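Local coordinates for FAD-binding PCMH-type domain-containing protein (Gibberella zeae, PDB 6YJO) that carries covalently linked FAD and probably acts as an oxygen-dependent flavo-oxidase of oligosaccharides, at residues A216-G221 against P405-F410; F235-T240 against G318-M323; I277-S282 against I382-F387. One frame throughout, in Å; residues are numbered along the deposited sequence.

Interaction 1: A216-G221 against P405-F410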
# COMPACT_ATOMS: atom_id res chain seq x y z
N ALA A 216 6.81 -13.50 6.68
CA ALA A 216 7.02 -12.94 5.35
C ALA A 216 5.72 -12.36 4.79
O ALA A 216 5.75 -11.35 4.08
CB ALA A 216 7.58 -14.01 4.41
N LEU A 217 4.58 -12.99 5.10
CA LEU A 217 3.31 -12.47 4.60
C LEU A 217 3.01 -11.09 5.17
O LEU A 217 2.35 -10.29 4.50
CB LEU A 217 2.18 -13.45 4.94
CG LEU A 217 2.26 -14.82 4.27
CD1 LEU A 217 1.01 -15.63 4.52
CD2 LEU A 217 2.51 -14.68 2.78
N ARG A 218 3.48 -10.80 6.38
CA ARG A 218 3.33 -9.47 6.96
C ARG A 218 4.43 -8.55 6.42
O ARG A 218 5.31 -8.08 7.14
CB ARG A 218 3.38 -9.52 8.49
CG ARG A 218 2.22 -10.24 9.16
CD ARG A 218 2.23 -9.98 10.66
NE ARG A 218 1.22 -10.75 11.37
CZ ARG A 218 1.41 -11.96 11.90
NH1 ARG A 218 2.59 -12.55 11.81
NH2 ARG A 218 0.42 -12.57 12.52
N GLY A 219 4.35 -8.28 5.12
CA GLY A 219 5.26 -7.30 4.54
C GLY A 219 5.70 -7.55 3.11
O GLY A 219 5.93 -6.61 2.35
N ALA A 220 5.82 -8.82 2.72
CA ALA A 220 6.39 -9.17 1.43
C ALA A 220 5.76 -10.44 0.90
O ALA A 220 6.42 -11.25 0.24
CB ALA A 220 7.91 -9.32 1.52
N GLY A 221 4.47 -10.64 1.17
CA GLY A 221 3.82 -11.89 0.83
C GLY A 221 3.53 -12.09 -0.64
O GLY A 221 3.18 -13.20 -1.04
N PRO A 405 6.64 -8.24 20.67
CA PRO A 405 6.67 -7.58 19.36
C PRO A 405 5.95 -8.39 18.30
O PRO A 405 5.76 -9.61 18.41
CB PRO A 405 8.17 -7.46 19.05
CG PRO A 405 8.86 -7.64 20.37
CD PRO A 405 7.99 -8.57 21.16
N ILE A 406 5.53 -7.70 17.23
CA ILE A 406 4.86 -8.36 16.12
C ILE A 406 5.88 -9.13 15.29
O ILE A 406 7.03 -8.71 15.12
CB ILE A 406 4.09 -7.35 15.26
CG1 ILE A 406 3.27 -8.08 14.19
CG2 ILE A 406 5.04 -6.34 14.62
CD1 ILE A 406 2.39 -7.17 13.36
N ASN A 407 5.44 -10.29 14.78
CA ASN A 407 6.25 -11.15 13.92
C ASN A 407 6.04 -10.69 12.48
O ASN A 407 5.14 -11.16 11.78
CB ASN A 407 5.86 -12.61 14.11
CG ASN A 407 6.68 -13.56 13.26
OD1 ASN A 407 7.88 -13.37 13.08
ND2 ASN A 407 6.03 -14.60 12.75
N SER A 408 6.87 -9.76 12.03
CA SER A 408 6.64 -9.13 10.74
C SER A 408 7.97 -8.75 10.09
O SER A 408 8.88 -8.24 10.76
CB SER A 408 5.76 -7.88 10.88
OG SER A 408 5.55 -7.27 9.63
N ALA A 409 8.06 -8.98 8.78
CA ALA A 409 9.25 -8.62 8.03
C ALA A 409 9.32 -7.13 7.72
O ALA A 409 10.39 -6.64 7.36
CB ALA A 409 9.30 -9.42 6.73
N PHE A 410 8.20 -6.41 7.83
CA PHE A 410 8.18 -4.98 7.57
C PHE A 410 9.25 -4.27 8.39
O PHE A 410 9.26 -4.39 9.63
CB PHE A 410 6.80 -4.40 7.90
CG PHE A 410 6.66 -2.93 7.57
CD1 PHE A 410 6.34 -2.52 6.29
CD2 PHE A 410 6.85 -1.97 8.55
CE1 PHE A 410 6.20 -1.19 5.98
CE2 PHE A 410 6.71 -0.62 8.25
CZ PHE A 410 6.39 -0.23 6.96

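Interaction 2: F235-T240 against G318-M323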
# COMPACT_ATOMS: atom_id res chain seq x y z
N PHE A 235 -11.13 -3.71 15.05
CA PHE A 235 -11.39 -2.80 16.15
C PHE A 235 -12.76 -2.17 15.97
O PHE A 235 -13.35 -2.21 14.88
CB PHE A 235 -10.30 -1.72 16.25
CG PHE A 235 -10.28 -0.77 15.08
CD1 PHE A 235 -11.09 0.36 15.07
CD2 PHE A 235 -9.45 -0.99 14.00
CE1 PHE A 235 -11.08 1.23 14.00
CE2 PHE A 235 -9.43 -0.11 12.93
CZ PHE A 235 -10.24 1.00 12.93
N ALA A 236 -13.29 -1.59 17.05
CA ALA A 236 -14.63 -1.02 17.01
C ALA A 236 -14.61 0.29 16.23
O ALA A 236 -13.86 1.21 16.58
CB ALA A 236 -15.15 -0.80 18.43
N ALA A 237 -15.42 0.37 15.18
CA ALA A 237 -15.50 1.58 14.39
C ALA A 237 -15.90 2.75 15.29
O ALA A 237 -16.96 2.69 15.92
CB ALA A 237 -16.51 1.43 13.25
N PRO A 238 -15.10 3.81 15.39
CA PRO A 238 -15.46 4.90 16.29
C PRO A 238 -16.70 5.63 15.78
O PRO A 238 -17.01 5.63 14.58
CB PRO A 238 -14.23 5.81 16.27
CG PRO A 238 -13.64 5.60 14.93
CD PRO A 238 -13.96 4.17 14.53
N GLU A 239 -17.42 6.24 16.71
CA GLU A 239 -18.63 6.97 16.40
C GLU A 239 -18.41 8.47 16.28
O GLU A 239 -19.26 9.17 15.71
CB GLU A 239 -19.70 6.70 17.47
CG GLU A 239 -19.26 7.04 18.89
CD GLU A 239 -20.34 6.75 19.92
OE1 GLU A 239 -21.33 6.07 19.58
OE2 GLU A 239 -20.19 7.20 21.08
N THR A 240 -17.28 8.97 16.77
CA THR A 240 -16.96 10.39 16.82
C THR A 240 -15.62 10.59 16.12
O THR A 240 -14.57 10.33 16.70
CB THR A 240 -16.93 10.88 18.26
OG1 THR A 240 -18.24 10.76 18.84
CG2 THR A 240 -16.48 12.33 18.34
N GLY A 318 -18.35 13.61 12.52
CA GLY A 318 -19.33 12.71 11.96
C GLY A 318 -18.97 11.26 12.18
O GLY A 318 -18.11 10.93 12.99
N GLY A 319 -19.65 10.39 11.43
CA GLY A 319 -19.46 8.96 11.57
C GLY A 319 -18.17 8.48 10.91
O GLY A 319 -17.47 9.22 10.22
N TRP A 320 -17.87 7.20 11.14
CA TRP A 320 -16.65 6.59 10.61
C TRP A 320 -16.76 6.39 9.11
O TRP A 320 -15.79 6.64 8.38
CB TRP A 320 -16.40 5.27 11.34
CG TRP A 320 -15.54 4.26 10.61
CD1 TRP A 320 -15.99 3.21 9.85
CD2 TRP A 320 -14.11 4.18 10.59
NE1 TRP A 320 -14.92 2.49 9.37
CE2 TRP A 320 -13.76 3.07 9.81
CE3 TRP A 320 -13.10 4.95 11.17
CZ2 TRP A 320 -12.43 2.71 9.58
CZ3 TRP A 320 -11.78 4.59 10.94
CH2 TRP A 320 -11.46 3.48 10.15
N ILE A 321 -17.92 5.94 8.63
CA ILE A 321 -18.13 5.78 7.20
C ILE A 321 -18.15 7.13 6.51
O ILE A 321 -17.82 7.24 5.33
CB ILE A 321 -19.43 4.99 6.95
CG1 ILE A 321 -19.29 3.55 7.48
CG2 ILE A 321 -19.78 4.97 5.47
CD1 ILE A 321 -18.28 2.69 6.72
N GLN A 322 -18.52 8.19 7.24
CA GLN A 322 -18.49 9.53 6.66
C GLN A 322 -17.05 9.96 6.38
O GLN A 322 -16.76 10.52 5.32
CB GLN A 322 -19.18 10.51 7.61
CG GLN A 322 -19.82 11.69 6.92
CD GLN A 322 -20.88 12.36 7.79
OE1 GLN A 322 -20.99 12.08 8.98
NE2 GLN A 322 -21.67 13.24 7.18
N MET A 323 -16.14 9.69 7.32
CA MET A 323 -14.75 10.07 7.12
C MET A 323 -14.12 9.30 5.96
O MET A 323 -13.33 9.86 5.19
CB MET A 323 -13.96 9.85 8.41
CG MET A 323 -12.44 10.05 8.28
SD MET A 323 -11.54 8.62 7.62
CE MET A 323 -12.07 7.31 8.74

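Interaction 3: I277-S282 against I382-F387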
# COMPACT_ATOMS: atom_id res chain seq x y z
N ILE A 277 0.64 15.90 5.06
CA ILE A 277 0.67 17.20 4.39
C ILE A 277 0.81 16.97 2.89
O ILE A 277 1.83 16.45 2.43
CB ILE A 277 1.81 18.10 4.90
CG1 ILE A 277 1.79 19.43 4.12
CG2 ILE A 277 3.17 17.42 4.77
CD1 ILE A 277 2.74 20.47 4.64
N TYR A 278 -0.20 17.38 2.14
CA TYR A 278 -0.10 17.48 0.69
C TYR A 278 0.72 18.71 0.32
O TYR A 278 0.42 19.82 0.77
CB TYR A 278 -1.51 17.57 0.08
CG TYR A 278 -1.56 18.08 -1.35
CD1 TYR A 278 -1.47 19.44 -1.63
CD2 TYR A 278 -1.74 17.20 -2.41
CE1 TYR A 278 -1.52 19.91 -2.92
CE2 TYR A 278 -1.79 17.67 -3.71
CZ TYR A 278 -1.68 19.02 -3.96
OH TYR A 278 -1.74 19.48 -5.26
N MET A 279 1.76 18.51 -0.49
CA MET A 279 2.50 19.62 -1.08
C MET A 279 2.39 19.52 -2.59
O MET A 279 2.77 18.50 -3.18
CB MET A 279 3.97 19.60 -0.65
CG MET A 279 4.19 19.44 0.84
SD MET A 279 5.92 19.62 1.31
CE MET A 279 6.26 21.30 0.79
N GLY A 280 1.89 20.58 -3.21
CA GLY A 280 1.76 20.64 -4.65
C GLY A 280 2.47 21.85 -5.22
O GLY A 280 3.11 22.62 -4.51
N PRO A 281 2.36 22.03 -6.54
CA PRO A 281 3.11 23.12 -7.19
C PRO A 281 2.64 24.51 -6.82
O PRO A 281 3.41 25.47 -7.02
CB PRO A 281 2.89 22.84 -8.69
CG PRO A 281 1.61 22.06 -8.74
CD PRO A 281 1.62 21.20 -7.51
N SER A 282 1.43 24.67 -6.27
CA SER A 282 0.89 26.00 -6.00
C SER A 282 0.48 26.21 -4.55
O SER A 282 -0.04 27.28 -4.22
CB SER A 282 -0.32 26.26 -6.91
OG SER A 282 -0.90 25.04 -7.35
N ILE A 382 3.02 15.76 -3.56
CA ILE A 382 3.77 15.03 -2.54
C ILE A 382 2.91 14.86 -1.30
O ILE A 382 2.23 15.80 -0.86
CB ILE A 382 5.08 15.77 -2.20
CG1 ILE A 382 5.99 15.82 -3.44
CG2 ILE A 382 5.79 15.08 -1.03
CD1 ILE A 382 7.26 16.64 -3.25
N LEU A 383 2.93 13.66 -0.72
CA LEU A 383 2.20 13.34 0.50
C LEU A 383 3.19 12.85 1.54
O LEU A 383 3.88 11.85 1.32
CB LEU A 383 1.13 12.27 0.23
CG LEU A 383 0.03 12.63 -0.77
CD1 LEU A 383 -1.00 11.52 -0.86
CD2 LEU A 383 -0.63 13.94 -0.38
N ILE A 384 3.26 13.55 2.67
CA ILE A 384 4.15 13.21 3.77
C ILE A 384 3.27 12.85 4.97
O ILE A 384 2.76 13.74 5.66
CB ILE A 384 5.11 14.35 4.12
CG1 ILE A 384 5.59 15.05 2.85
CG2 ILE A 384 6.30 13.81 4.90
CD1 ILE A 384 6.65 16.10 3.10
N ASP A 385 3.09 11.56 5.21
CA ASP A 385 2.32 11.11 6.36
C ASP A 385 3.19 11.15 7.61
O ASP A 385 4.39 10.86 7.56
CB ASP A 385 1.80 9.69 6.14
CG ASP A 385 0.75 9.62 5.05
OD1 ASP A 385 -0.39 10.05 5.30
OD2 ASP A 385 1.07 9.12 3.95
N LEU A 386 2.58 11.50 8.74
CA LEU A 386 3.21 11.29 10.04
C LEU A 386 3.02 9.82 10.40
O LEU A 386 1.90 9.39 10.71
CB LEU A 386 2.63 12.24 11.08
CG LEU A 386 2.73 13.73 10.72
CD1 LEU A 386 2.45 14.60 11.94
CD2 LEU A 386 4.09 14.07 10.11
N PHE A 387 4.11 9.06 10.37
CA PHE A 387 4.07 7.61 10.29
C PHE A 387 4.40 6.92 11.61
O PHE A 387 3.67 6.01 12.02
CB PHE A 387 5.06 7.14 9.21
CG PHE A 387 5.09 5.66 9.00
CD1 PHE A 387 4.19 5.06 8.13
CD2 PHE A 387 6.02 4.87 9.64
CE1 PHE A 387 4.22 3.70 7.92
CE2 PHE A 387 6.06 3.51 9.43
CZ PHE A 387 5.15 2.92 8.56

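Interaction 1: A216-G221 against P405-F410
Arg218 meets the 405-410 loop with both its backbone and its side chain. Its carbonyl oxygen takes a short hydrogen bond from the hydroxyl of Ser408, OG to Arg218 O 2.6 Å, with the donor tilted 22° from the carbonyl plane. Two weak backbone bonds also end on Arg218 O, from Ala409 N at 3.3 Å and from Phe410 N at 3.4 Å, so one acceptor gathers three donors from consecutive residues. The side chain runs out beside the loop: CG stands anti to the carbonyl carbon (chi1 -67°) and the chain stays extended to NE. Arg218 NH1 then binds Asn407 O at 2.9 Å, lying in the carbonyl plane on a lone pair, although that oxygen is displaced 26° from the guanidinium plane. Along the stem, Arg218 CD packs on Ile406 CD1 at 3.9 Å. Gly219 follows with positive phi.

In the second shell Asp207 OD1 forms a salt bridge with Arg218 NH1 and also accepts from Asn407 ND2, while Phe190 O receives Arg218 NH2. Asn407 ND2 further bonds Tyr211 O, tying the loop to an earlier turn of helix 211-220. Phe410, last of the loop residues here, carries its side chain close to that of the FAD-binding Tyr457. The guanidinium is thus held by a carboxylate and two main-chain carbonyls, which would probably keep it charged in this buried setting and fix its rotation, joining the FAD-binding part of the fold to the loop between strands 380-386 and 417-423.

Interaction 2: F235-T240 against G318-M323
Phe235 and Trp320 form an offset edge-to-face aromatic pair at the point where strand 226-236 runs out beside the start of helix 320-326. The planes stand at 88°, and Phe235 CZ touches Trp320 CH2 at 3.9 Å. This is the tight side of the contact, with the indole filling the angle between strand end and helix. Ala237 CB sits over a face of the five-membered ring as a CH-pi contact, 4.1 Å from its centroid. Pro238 crosses the indole obliquely, its CD reaching Trp320 CE3 at 3.6 Å. Trp320 CG is anti to the backbone N (chi1 157°), which starts the indole off in the direction of these three residues; Phe150 and Tyr291 add further packing to it.

The other side is looser and open to solvent. The CB of Glu239 leaves its backbone on the side away from 318-323, and the residue is exposed. The two segments meet there through backbone alone: Glu239 O and Gly318 O lie 3.4 Å apart, two acceptors that cannot bond one another. Gly319 is the N-cap, and its N-H is bonded by the side chain of Gln322 in the first turn, Gly319 N to Gln322 OE1 at 3.3 Å, on an oxygen lone pair.

Interaction 3: I277-S282 against I382-F387
The Tyr278 ring has Leu383 CD2 at its edge, near the ring plane, with Tyr278 CD2 the ring atom in contact at 4.0 Å. The two residues are a non-hydrogen-bonded pair of neighbouring antiparallel strands, 273-280 and 380-386, in the middle of the large antiparallel sheet that in related berberine-bridge-like oxidases belongs to the substrate-binding domain. On its other side the backbone of Tyr278 is hydrogen-bonded to Thr285 of the next strand, 283-290. The same Leu383 methyl also lies on Tyr278 CB. With CG anti to the carbonyl carbon (chi1 -61°), the Leu383 branch starts beside the backbone N, and its CD2 is the methyl that reaches Tyr278. This face of the sheet is the one nearer the cofactor, the Leu383 side chain being about 7 Å from the bound FAD.

Ile277, Met279, Ile382 and Ile384 occupy the opposite face, where they are buried under helices 252-268 and 357-371. Ile277 and Ile384 lie side by side pointing the same way, with Ile277 CG2 on Ile384 CB at 3.7 Å. Met279 brings SD to Ile384 CD1, 4.0 Å away. Phe363 and Leu367 of helix 357-371 close over both Met279 and Ile382.

The flat peptide groups bond in two reciprocal pairs. Ile277 N reaches Ile384 O at 3.1 Å and Ile384 N returns to Ile277 O at 3.2 Å. Met279 N to Ile382 O and Ile382 N to Met279 O are shorter, both 2.8 Å. Ile382 O takes, in addition, a CA-H contact from Tyr278 CA at 3.3 Å.

Interaction 1 encloses the other two along the chain, while interactions 2 and 3 cross, their segments alternating. Helix 211-220 of interaction 1 is followed directly by strand 226-236, which ends in interaction 2, yet the centres of these contacts are about 28 Å apart. Interaction 3 lies in the seven-stranded antiparallel sheet; the loop of interaction 1 connects its strands 380-386 and 417-423. Interactions 1 and 3 touch, Phe410 CZ to Phe387 CZ at 3.8 Å, and Phe387 also meets the ring of the FAD-binding Tyr176. Interactions 1 and 2 probably link the FAD-binding part to the region of that sheet at two separate places, neither in direct contact with FAD.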